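Side-chain contacts in beta-fructofuranosidase (Arthrobacter, PDB 3WPU), which is a bacterial carbohydrate-active enzyme of the levansucrase/invertase family, built on the five-bladed beta-propeller fold of its clan: residues G428-S433 with D483-K488; A451-M456 with Y471-E476; W78-E83 with Y88-W93. All blocks are in the same frame, centred on the assembly; numbering follows the deposited sequence. Where two conformers were deposited one is given.

Interaction 1: residues G428-S433 with D483-K488; sequences GGLVQS and DIPANK
The side chains of Q432 and I484 pack closely in the buried half of this contact. I484 puts its CD1 methyl against the amide of Q432: CD1 is 3.6 Å from Q432 CD and 3.7 Å from Q432 NE2, and its CG1 lies 4.0 Å from both CB and CG of the glutamine. Q432 offers this flank because CG sits between its backbone N and carbonyl carbon (chi1 57°) and the chain then bends at chi2 (99°). I484 is extended, with CD1 anti to CA (chi2 -176°), which carries the methyl across to the amide. No hydrogen bond joins the two segments. The amide is instead tied through NE2 to the carbonyl oxygen of T77, on strand 72-81, whose T77 and P79 also touch I484. The contact thus sets a strand of the four-stranded antiparallel sheet that holds 423-425, 430-434, 454-458 and 467-469 against the segment leading into strand 488-493, which belongs to another sheet. Strand 430-434 opens with a G1 beta bulge, in which G429 and L430 both face M426. At the bulge itself the packing thins toward the partly exposed side, where L430 and P485 meet through a single pair of atoms, L430 CD1 and P485 CG, 4.1 Å apart. The carboxylate of D483, itself buried, makes a salt bridge with R121.

Interaction 2: residues A451-M456 with Y471-E476; sequences APTVKM and YSYGSE
K455 lies over one face of the Y473 ring, its aliphatic chain running at about a right angle to the tyrosine side chain. The CB of K455 makes a CH-pi contact, 3.9 Å from the centroid of the Y473 ring and 22° off the ring normal, displaced toward the rim so that its nearest ring atom is Y473 CG at 3.6 Å. Further along the lysine, CD reaches Y473 CD1, also at 3.6 Å. The chain can follow the ring because K455 is extended from CA to CE, with CG anti to the backbone N (chi1 -178°); it bends only at chi4 (-82°), where the ammonium group leaves the tyrosine for salt bridges with D457 and D470. The charge is therefore held between two carboxylates, while the methylenes pack on the ring. The edge of the ring is used differently: T453 O lies in the ring plane, 3.5 Å from Y473 CE2. At the far end of the tyrosine, the hydroxyl comes within 4.3 Å of T453 CG2, a loose approach, and the threonine hydroxyl is bonded instead to D483 O. L430 of the adjacent strand 430-434 also touches Y473. An aromatic side chain from the loop after strand 467-469 thus folds back over strand 454-458, packing on one side of an antiparallel four-stranded sheet.

Interaction 3: residues W78-E83 with Y88-W93; sequences WPLTDE and YSVNGW
D82 OD2 is gripped by two donors, the hydroxyl of Y88 and the side-chain amide of N86. The bond from Y88 OH to D82 OD2 is short, 2.6 Å, and meets the carboxylate on its anti side, 27° out of plane. It closes a short connection between strands 72-81 and 88-90 of one branched mixed sheet; the second of these runs into a type I' turn, V90 to W93, that pairs it as a hairpin with strand 93-102. D82 also lays its CB 3.5 Å from Y88 CE1, and its carboxylate stands 70° from the ring plane. D82 CG lies between the backbone N and carbonyl carbon (chi1 66°), which turns the group toward the tyrosine, while OD1 takes the backbone N-H of D84. Nearer the strands, Y88 N donates to L80 O at 2.9 Å. A water bridges the same two residues, accepting from L80 N and donating to Y88 O. The L80 side chain reaches V90 instead, its CD2 methyl meeting V90 CG2 at 3.8 Å.

Reading from the N terminus, interaction 3 comes first: 78-83 and 88-93 are separated by four residues, and their contact closes a small loop between strands 72-81 and 88-90. The chain runs on for more than 300 residues before 428-433, where interaction 1 opens a longer loop that shuts at 483-488. Interaction 2, 451-456 with 471-476, is nested wholly within it, and neither crosses interaction 3. Strands 430-434 and 454-458 are neighbours in one sheet, and a probable hydrogen bond from M456 N to G429 O, just ahead of the first strand, ties interactions 1 and 2 together. Returning, the chain reaches interaction 3 again: K488 pairs with S89, linking strand 488-493 to 88-90.

Interaction 1: residues G428-S433 with D483-K488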
# COMPACT_ATOMS: atom_id res chain seq x y z
N GLY A 428 11.97 0.95 -8.81
CA GLY A 428 11.95 0.79 -10.26
C GLY A 428 10.57 0.72 -10.87
O GLY A 428 10.42 0.33 -12.03
N GLY A 429 9.55 1.10 -10.11
CA GLY A 429 8.20 1.16 -10.61
C GLY A 429 7.54 -0.18 -10.73
O GLY A 429 6.50 -0.27 -11.37
N LEU A 430 8.09 -1.21 -10.07
CA LEU A 430 7.39 -2.50 -10.03
C LEU A 430 6.20 -2.42 -9.05
O LEU A 430 6.25 -1.74 -8.03
CB LEU A 430 8.32 -3.64 -9.65
CG LEU A 430 9.51 -3.92 -10.57
CD1 LEU A 430 10.24 -5.19 -10.11
CD2 LEU A 430 9.08 -4.05 -12.04
N VAL A 431 5.10 -3.07 -9.38
CA VAL A 431 3.90 -2.94 -8.58
C VAL A 431 3.39 -4.33 -8.25
O VAL A 431 3.09 -5.13 -9.16
CB VAL A 431 2.80 -2.12 -9.29
CG1 VAL A 431 1.59 -2.00 -8.38
CG2 VAL A 431 3.33 -0.74 -9.72
N GLN A 432 3.31 -4.62 -6.96
CA GLN A 432 2.74 -5.90 -6.49
C GLN A 432 1.34 -5.62 -5.94
O GLN A 432 1.05 -4.54 -5.50
CB GLN A 432 3.62 -6.55 -5.42
CG GLN A 432 3.92 -5.70 -4.18
CD GLN A 432 3.07 -6.00 -2.97
OE1 GLN A 432 2.00 -6.66 -3.07
NE2 GLN A 432 3.51 -5.54 -1.82
N SER A 433 0.45 -6.62 -6.03
CA SER A 433 -0.94 -6.46 -5.62
C SER A 433 -1.51 -7.85 -5.35
O SER A 433 -0.88 -8.82 -5.75
CB SER A 433 -1.75 -5.80 -6.76
OG SER A 433 -1.73 -6.55 -7.96
N ASP A 483 5.99 -11.70 -7.10
CA ASP A 483 7.38 -11.29 -7.12
C ASP A 483 7.55 -9.98 -6.34
O ASP A 483 7.14 -8.91 -6.80
CB ASP A 483 7.87 -11.14 -8.56
CG ASP A 483 9.37 -10.93 -8.65
OD1 ASP A 483 10.08 -11.31 -7.70
OD2 ASP A 483 9.84 -10.41 -9.69
N ILE A 484 8.20 -10.07 -5.18
CA ILE A 484 8.51 -8.92 -4.35
C ILE A 484 10.03 -8.92 -4.10
O ILE A 484 10.52 -9.44 -3.09
CB ILE A 484 7.68 -8.96 -3.06
CG1 ILE A 484 6.19 -8.91 -3.41
CG2 ILE A 484 8.10 -7.80 -2.15
CD1 ILE A 484 5.24 -8.83 -2.24
N PRO A 485 10.78 -8.42 -5.06
CA PRO A 485 12.22 -8.64 -5.04
C PRO A 485 12.98 -7.69 -4.12
O PRO A 485 12.66 -6.50 -4.03
CB PRO A 485 12.63 -8.40 -6.50
CG PRO A 485 11.63 -7.46 -7.02
CD PRO A 485 10.35 -7.74 -6.29
N ALA A 486 14.04 -8.20 -3.50
CA ALA A 486 14.92 -7.37 -2.67
C ALA A 486 15.99 -6.75 -3.56
O ALA A 486 16.57 -7.45 -4.39
CB ALA A 486 15.56 -8.22 -1.58
N ASN A 487 16.24 -5.45 -3.39
CA ASN A 487 17.36 -4.79 -4.06
C ASN A 487 18.50 -4.46 -3.10
O ASN A 487 19.55 -3.99 -3.53
CB ASN A 487 16.90 -3.54 -4.82
CG ASN A 487 16.31 -2.49 -3.90
OD1 ASN A 487 15.33 -2.75 -3.19
ND2 ASN A 487 16.90 -1.30 -3.91
N LYS A 488 18.31 -4.75 -1.82
CA LYS A 488 19.40 -4.65 -0.84
C LYS A 488 19.43 -5.95 -0.05
O LYS A 488 18.42 -6.60 0.14
CB LYS A 488 19.20 -3.47 0.10
CG LYS A 488 19.19 -2.12 -0.59
CD LYS A 488 20.54 -1.73 -1.17
CE LYS A 488 20.51 -0.30 -1.70
NZ LYS A 488 21.74 0.02 -2.47

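Interaction 2: residues A451-M456 with Y471-E476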
# COMPACT_ATOMS: atom_id res chain seq x y z
N ALA A 451 -1.03 -11.20 -7.30
CA ALA A 451 -1.07 -11.13 -8.75
C ALA A 451 0.36 -11.22 -9.32
O ALA A 451 1.32 -11.23 -8.54
CB ALA A 451 -1.72 -9.82 -9.18
N PRO A 452 0.51 -11.25 -10.67
CA PRO A 452 1.83 -11.05 -11.23
C PRO A 452 2.25 -9.61 -10.96
O PRO A 452 1.43 -8.69 -11.01
CB PRO A 452 1.64 -11.27 -12.73
CG PRO A 452 0.35 -12.05 -12.86
CD PRO A 452 -0.49 -11.51 -11.73
N THR A 453 3.52 -9.41 -10.67
CA THR A 453 4.04 -8.08 -10.50
C THR A 453 4.12 -7.41 -11.87
O THR A 453 4.47 -8.07 -12.86
CB THR A 453 5.39 -8.21 -9.85
OG1 THR A 453 5.18 -8.73 -8.53
CG2 THR A 453 6.14 -6.86 -9.76
N VAL A 454 3.80 -6.13 -11.91
CA VAL A 454 3.76 -5.40 -13.17
C VAL A 454 4.70 -4.23 -13.06
O VAL A 454 5.28 -4.03 -12.02
CB VAL A 454 2.33 -4.97 -13.59
CG1 VAL A 454 1.47 -6.20 -13.84
CG2 VAL A 454 1.69 -4.04 -12.57
N LYS A 455 4.88 -3.51 -14.16
CA LYS A 455 5.87 -2.43 -14.19
C LYS A 455 5.23 -1.15 -14.71
O LYS A 455 4.72 -1.09 -15.83
CB LYS A 455 7.07 -2.83 -15.06
CG LYS A 455 8.18 -1.79 -15.10
CD LYS A 455 9.42 -2.36 -15.77
CE LYS A 455 10.50 -1.30 -15.96
NZ LYS A 455 10.26 -0.45 -17.17
N MET A 456 5.32 -0.09 -13.91
CA MET A 456 4.75 1.19 -14.24
C MET A 456 5.91 2.16 -14.36
O MET A 456 6.65 2.35 -13.40
CB MET A 456 3.79 1.62 -13.13
CG MET A 456 3.13 2.96 -13.37
SD MET A 456 1.99 3.40 -12.04
CE MET A 456 3.10 3.43 -10.63
N TYR A 471 4.25 -2.56 -21.13
CA TYR A 471 3.73 -3.82 -21.69
C TYR A 471 4.83 -4.73 -22.27
O TYR A 471 4.54 -5.85 -22.71
CB TYR A 471 2.64 -3.52 -22.72
CG TYR A 471 1.32 -3.11 -22.11
CD1 TYR A 471 0.41 -4.06 -21.67
CD2 TYR A 471 0.99 -1.76 -21.97
CE1 TYR A 471 -0.81 -3.68 -21.12
CE2 TYR A 471 -0.22 -1.37 -21.43
CZ TYR A 471 -1.12 -2.33 -21.01
OH TYR A 471 -2.33 -1.93 -20.48
N SER A 472 6.09 -4.29 -22.25
CA SER A 472 7.21 -5.12 -22.70
C SER A 472 7.77 -5.94 -21.54
O SER A 472 8.60 -6.83 -21.75
CB SER A 472 8.32 -4.28 -23.32
OG SER A 472 8.96 -3.49 -22.33
N TYR A 473 7.34 -5.63 -20.33
CA TYR A 473 7.80 -6.32 -19.12
C TYR A 473 7.16 -7.69 -19.06
O TYR A 473 5.94 -7.81 -19.16
CB TYR A 473 7.45 -5.48 -17.89
CG TYR A 473 7.90 -6.04 -16.55
CD1 TYR A 473 9.24 -5.98 -16.16
CD2 TYR A 473 6.99 -6.50 -15.63
CE1 TYR A 473 9.65 -6.46 -14.92
CE2 TYR A 473 7.38 -6.95 -14.39
CZ TYR A 473 8.71 -6.94 -14.04
OH TYR A 473 9.10 -7.39 -12.81
N GLY A 474 7.97 -8.72 -18.87
CA GLY A 474 7.44 -10.06 -18.72
C GLY A 474 6.63 -10.50 -19.92
O GLY A 474 7.05 -10.30 -21.08
N SER A 475 5.49 -11.12 -19.65
CA SER A 475 4.57 -11.52 -20.70
C SER A 475 3.47 -10.47 -20.85
O SER A 475 2.51 -10.43 -20.07
CB SER A 475 3.96 -12.89 -20.40
OG SER A 475 3.09 -13.26 -21.45
N GLU A 476 3.64 -9.61 -21.85
CA GLU A 476 2.69 -8.53 -22.15
C GLU A 476 2.36 -7.72 -20.90
O GLU A 476 1.20 -7.36 -20.64
CB GLU A 476 1.42 -9.07 -22.82
CG GLU A 476 0.69 -8.02 -23.65
CD GLU A 476 -0.49 -8.57 -24.43
OE1 GLU A 476 -1.14 -7.77 -25.12
OE2 GLU A 476 -0.79 -9.76 -24.35

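Interaction 3: residues W78-E83 with Y88-W93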
# COMPACT_ATOMS: atom_id res chain seq x y z
N TRP A 78 3.52 -6.50 2.34
CA TRP A 78 4.63 -5.55 2.30
C TRP A 78 6.00 -6.19 2.51
O TRP A 78 6.15 -7.17 3.24
CB TRP A 78 4.44 -4.40 3.28
CG TRP A 78 4.22 -4.77 4.73
CD1 TRP A 78 5.15 -4.78 5.72
CD2 TRP A 78 2.98 -5.11 5.34
NE1 TRP A 78 4.56 -5.11 6.92
CE2 TRP A 78 3.22 -5.34 6.70
CE3 TRP A 78 1.67 -5.28 4.84
CZ2 TRP A 78 2.21 -5.72 7.60
CZ3 TRP A 78 0.67 -5.63 5.73
CH2 TRP A 78 0.95 -5.88 7.09
N PRO A 79 7.03 -5.58 1.88
CA PRO A 79 8.41 -6.06 2.04
C PRO A 79 9.06 -5.49 3.30
O PRO A 79 8.47 -4.68 4.00
CB PRO A 79 9.10 -5.48 0.79
CG PRO A 79 8.40 -4.19 0.57
CD PRO A 79 6.95 -4.44 0.95
N LEU A 80 10.27 -5.93 3.58
CA LEU A 80 11.10 -5.34 4.60
C LEU A 80 11.85 -4.18 3.95
O LEU A 80 12.48 -4.35 2.90
CB LEU A 80 12.08 -6.40 5.09
CG LEU A 80 12.84 -6.19 6.36
CD1 LEU A 80 11.90 -5.68 7.45
CD2 LEU A 80 13.46 -7.55 6.72
N THR A 81 11.79 -2.99 4.57
CA THR A 81 12.32 -1.80 3.95
C THR A 81 13.26 -1.04 4.85
O THR A 81 13.26 -1.23 6.06
CB THR A 81 11.19 -0.85 3.52
OG1 THR A 81 10.33 -0.55 4.63
CG2 THR A 81 10.36 -1.49 2.43
N ASP A 82 14.02 -0.16 4.23
CA ASP A 82 14.76 0.87 4.96
C ASP A 82 14.08 2.22 4.80
O ASP A 82 12.95 2.32 4.34
CB ASP A 82 16.23 0.86 4.53
CG ASP A 82 16.44 1.27 3.09
OD1 ASP A 82 15.52 1.84 2.47
OD2 ASP A 82 17.57 1.05 2.55
N GLU A 83 14.76 3.29 5.21
CA GLU A 83 14.16 4.62 5.19
C GLU A 83 13.96 5.19 3.79
O GLU A 83 13.29 6.21 3.62
CB GLU A 83 14.99 5.58 6.03
CG GLU A 83 16.31 5.99 5.41
CD GLU A 83 17.46 5.03 5.63
OE1 GLU A 83 17.24 3.85 6.01
OE2 GLU A 83 18.61 5.46 5.41
N TYR A 88 14.53 -5.53 1.28
CA TYR A 88 15.60 -6.33 1.85
C TYR A 88 15.43 -7.85 1.94
O TYR A 88 14.35 -8.37 2.24
CB TYR A 88 15.89 -5.84 3.25
CG TYR A 88 16.70 -4.58 3.27
CD1 TYR A 88 16.12 -3.36 2.97
CD2 TYR A 88 18.06 -4.61 3.60
CE1 TYR A 88 16.85 -2.20 2.98
CE2 TYR A 88 18.81 -3.44 3.60
CZ TYR A 88 18.20 -2.24 3.28
OH TYR A 88 18.91 -1.06 3.29
N SER A 89 16.54 -8.54 1.70
CA SER A 89 16.74 -9.91 2.15
C SER A 89 17.60 -9.83 3.40
O SER A 89 18.34 -8.85 3.58
CB SER A 89 17.41 -10.76 1.06
OG SER A 89 18.72 -10.29 0.81
N VAL A 90 17.51 -10.85 4.25
CA VAL A 90 18.35 -10.96 5.46
C VAL A 90 19.03 -12.33 5.45
O VAL A 90 18.37 -13.37 5.34
CB VAL A 90 17.55 -10.78 6.78
CG1 VAL A 90 18.50 -10.81 7.98
CG2 VAL A 90 16.77 -9.47 6.78
N ASN A 91 20.35 -12.33 5.49
CA ASN A 91 21.12 -13.56 5.46
C ASN A 91 20.63 -14.58 4.43
O ASN A 91 20.52 -15.76 4.72
CB ASN A 91 21.21 -14.13 6.87
CG ASN A 91 22.10 -13.30 7.76
OD1 ASN A 91 22.56 -12.24 7.36
ND2 ASN A 91 22.35 -13.77 8.97
N GLY A 92 20.38 -14.08 3.22
CA GLY A 92 20.07 -14.91 2.08
C GLY A 92 18.60 -15.16 1.84
O GLY A 92 18.26 -15.92 0.95
N TRP A 93 17.73 -14.52 2.62
CA TRP A 93 16.28 -14.77 2.52
C TRP A 93 15.48 -13.48 2.30
O TRP A 93 15.59 -12.54 3.10
CB TRP A 93 15.76 -15.42 3.79
CG TRP A 93 16.36 -16.74 4.09
CD1 TRP A 93 17.41 -16.98 4.91
CD2 TRP A 93 15.92 -18.00 3.59
NE1 TRP A 93 17.68 -18.33 4.95
CE2 TRP A 93 16.77 -18.98 4.15
CE3 TRP A 93 14.91 -18.41 2.72
CZ2 TRP A 93 16.63 -20.33 3.87
CZ3 TRP A 93 14.78 -19.76 2.44
CH2 TRP A 93 15.62 -20.71 3.01
O HOH W 1 11.58 -7.80 1.68